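Local structure of Rep (Escherichia coli, 3VW4) at residues Ile40-Val43 / Glu44-Ala48. The protein binds the replication origin of plasmid ColE2-P9, probably in a sequence-specific manner, through this DNA-binding domain, as the initiator-primase that unwinds the duplex to start replication. Numbering follows the deposited sequence.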
ATOM      1  N   ILE A  40      -5.674  20.420   0.572  1.00  6.71           N
ATOM      2  CA  ILE A  40      -5.938  21.539   1.456  1.00  7.54           C
ATOM      3  C   ILE A  40      -7.117  21.248   2.371  1.00  8.53           C
ATOM      4  O   ILE A  40      -7.062  21.493   3.541  1.00  8.74           O
ATOM      5  CB  ILE A  40      -6.255  22.806   0.661  1.00  8.63           C
ATOM      6  CG1 ILE A  40      -5.034  23.169  -0.181  1.00  8.23           C
ATOM      7  CG2 ILE A  40      -6.711  23.945   1.580  1.00  9.75           C
ATOM      8  CD1 ILE A  40      -5.295  24.411  -1.044  1.00  9.80           C
ATOM      9  N   GLN A  41      -8.173  20.680   1.823  1.00  9.50           N
ATOM     10  CA  GLN A  41      -9.345  20.436   2.618  1.00 11.09           C
ATOM     11  C   GLN A  41      -9.068  19.398   3.730  1.00 10.81           C
ATOM     12  O   GLN A  41      -9.500  19.554   4.868  1.00 11.65           O
ATOM     13  CB  GLN A  41     -10.411  20.040   1.689  1.00 12.26           C
ATOM     14  CG  GLN A  41     -11.627  19.465   2.294  1.00 14.34           C
ATOM     15  CD  GLN A  41     -12.749  19.442   1.264  1.00 16.18           C
ATOM     16  OE1 GLN A  41     -13.597  20.351   1.266  1.00 18.23           O
ATOM     17  NE2 GLN A  41     -12.742  18.423   0.334  1.00 15.78           N
ATOM     18  N   ARG A  42      -8.234  18.415   3.424  1.00  9.77           N
ATOM     19  CA  ARG A  42      -7.788  17.504   4.462  1.00  9.90           C
ATOM     20  C   ARG A  42      -6.839  18.160   5.510  1.00  9.49           C
ATOM     21  O   ARG A  42      -6.883  17.821   6.708  1.00 10.09           O
ATOM     22  CB  ARG A  42      -7.237  16.214   3.904  1.00  9.34           C
ATOM     23  CG  ARG A  42      -6.834  15.348   5.050  1.00  9.90           C
ATOM     24  CD  ARG A  42      -7.174  13.878   4.916  1.00 10.99           C
ATOM     25  NE  ARG A  42      -8.580  13.570   4.909  1.00 12.76           N
ATOM     26  CZ  ARG A  42      -9.096  12.455   5.409  1.00 14.61           C
ATOM     27  NH1 ARG A  42      -8.327  11.567   6.006  1.00 14.93           N
ATOM     28  NH2 ARG A  42     -10.395  12.234   5.342  1.00 16.53           N
ATOM     29  N   VAL A  43      -6.079  19.156   5.088  1.00  8.84           N
ATOM     30  CA  VAL A  43      -5.264  19.891   6.025  1.00  8.89           C
ATOM     31  C   VAL A  43      -6.193  20.683   6.931  1.00 10.56           C
ATOM     32  O   VAL A  43      -5.967  20.728   8.157  1.00 10.99           O
ATOM     33  CB  VAL A  43      -4.239  20.859   5.376  1.00  8.14           C
ATOM     34  CG1 VAL A  43      -3.432  21.549   6.467  1.00  8.14           C
ATOM     35  CG2 VAL A  43      -3.296  20.148   4.409  1.00  7.14           C
ATOM     36  N   GLU A  44      -7.231  21.286   6.365  1.00 11.92           N
ATOM     37  CA  GLU A  44      -8.209  21.987   7.188  1.00 14.04           C
ATOM     38  C   GLU A  44      -8.966  21.077   8.189  1.00 14.69           C
ATOM     39  O   GLU A  44      -9.320  21.507   9.260  1.00 15.50           O
ATOM     40  CB  GLU A  44      -9.161  22.787   6.315  1.00 16.49           C
ATOM     41  CG  GLU A  44      -8.442  23.988   5.818  1.00 18.44           C
ATOM     42  CD  GLU A  44      -9.124  24.733   4.676  1.00 22.61           C
ATOM     43  OE1 GLU A  44     -10.037  24.198   3.942  1.00 25.57           O
ATOM     44  OE2 GLU A  44      -8.723  25.923   4.477  1.00 25.95           O
ATOM     45  N   MET A  45      -9.187  19.819   7.865  1.00 14.32           N
ATOM     46  CA  MET A  45      -9.962  19.052   8.782  1.00 16.01           C
ATOM     47  C   MET A  45      -9.103  18.734  10.010  1.00 15.42           C
ATOM     48  O   MET A  45      -9.585  18.836  11.142  1.00 16.82           O
ATOM     49  CB  MET A  45     -10.577  17.793   8.118  1.00 16.94           C
ATOM     50  CG  MET A  45     -11.217  16.787   9.052  1.00 19.00           C
ATOM     51  SD  MET A  45     -11.089  15.130   8.315  1.00 19.67           S
ATOM     52  CE  MET A  45      -9.285  14.879   8.217  1.00 16.88           C
ATOM     53  N   TYR A  46      -7.829  18.408   9.800  1.00 13.40           N
ATOM     54  CA  TYR A  46      -6.964  18.187  10.980  1.00 13.03           C
ATOM     55  C   TYR A  46      -6.752  19.456  11.802  1.00 12.66           C
ATOM     56  O   TYR A  46      -6.687  19.394  13.024  1.00 13.50           O
ATOM     57  CB  TYR A  46      -5.620  17.509  10.649  1.00 11.84           C
ATOM     58  CG  TYR A  46      -5.767  16.126  10.124  1.00 12.51           C
ATOM     59  CD1 TYR A  46      -6.255  15.090  10.907  1.00 14.52           C
ATOM     60  CD2 TYR A  46      -5.421  15.847   8.837  1.00 11.59           C
ATOM     61  CE1 TYR A  46      -6.398  13.802  10.385  1.00 15.60           C
ATOM     62  CE2 TYR A  46      -5.537  14.595   8.316  1.00 12.31           C
ATOM     63  CZ  TYR A  46      -6.019  13.567   9.073  1.00 14.38           C
ATOM     64  OH  TYR A  46      -6.129  12.297   8.437  1.00 15.80           O
ATOM     65  N   ASN A  47      -6.666  20.581  11.115  1.00 11.51           N
ATOM     66  CA  ASN A  47      -6.325  21.816  11.725  1.00 11.30           C
ATOM     67  C   ASN A  47      -7.429  22.223  12.690  1.00 13.13           C
ATOM     68  O   ASN A  47      -7.172  22.775  13.731  1.00 13.63           O
ATOM     69  CB  ASN A  47      -6.100  22.859  10.650  1.00 10.59           C
ATOM     70  CG  ASN A  47      -5.643  24.173  11.204  1.00 10.92           C
ATOM     71  OD1 ASN A  47      -4.643  24.244  11.895  1.00 10.40           O
ATOM     72  ND2 ASN A  47      -6.347  25.238  10.880  1.00 12.00           N
ATOM     73  N   ALA A  48      -8.665  21.916  12.339  1.00 14.31           N
ATOM     74  CA  ALA A  48      -9.822  22.361  13.072  1.00 16.51           C
ATOM     75  C   ALA A  48      -9.911  21.591  14.413  1.00 17.71           C
ATOM     76  O   ALA A  48     -10.439  22.088  15.403  1.00 19.55           O
ATOM     77  CB  ALA A  48     -11.048  22.127  12.222  1.00 17.82           C
TER
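Ile-40 O accepts the amide of Glu-44, N to O 2.8 Å and nearly straight at 162°, and the same i to i+4 pairing follows from Tyr-46 N to Arg-42 O and from Asn-47 N to Val-43 O; Met-45 N is held more loosely, by weak bonds to the carbonyls of Gln-41 and Arg-42. Three side chains, Arg-42, Met-45 and Tyr-46, gather on one side of the helix. Arg-42 runs out with CG opposite its backbone N (chi1 -179°), which lays its aliphatic part against the tyrosine, CG 3.6 Å from CE2 of Tyr-46. Further out, the guanidinium stands almost perpendicular to that ring, the planes 88° apart. The methyl of Met-45 fills the corner between them: CE lies 3.6 Å above the guanidinium plane, over its centre, and it lies over the centre of one face of the Tyr-46 ring as well. An alanine in place of Arg-42 would probably deprive that methyl and CE2 of Tyr-46 of their shared neighbour, leaving the methionine freer to turn. On another side of the helix, Glu-44 lies alongside Ile-40, its CD 4.0 Å from CG2 of Ile-40. Val-43 turns to Cys-59 and Ile-62 of helix 56-73, while Tyr-46 packs on Leu-13 and Val-17 of helix 7-24. This is i to i+3 and i to i+4 side-chain packing along an amphipathic alpha-helix, here helix 32-49, sandwiched within an all-helical bundle.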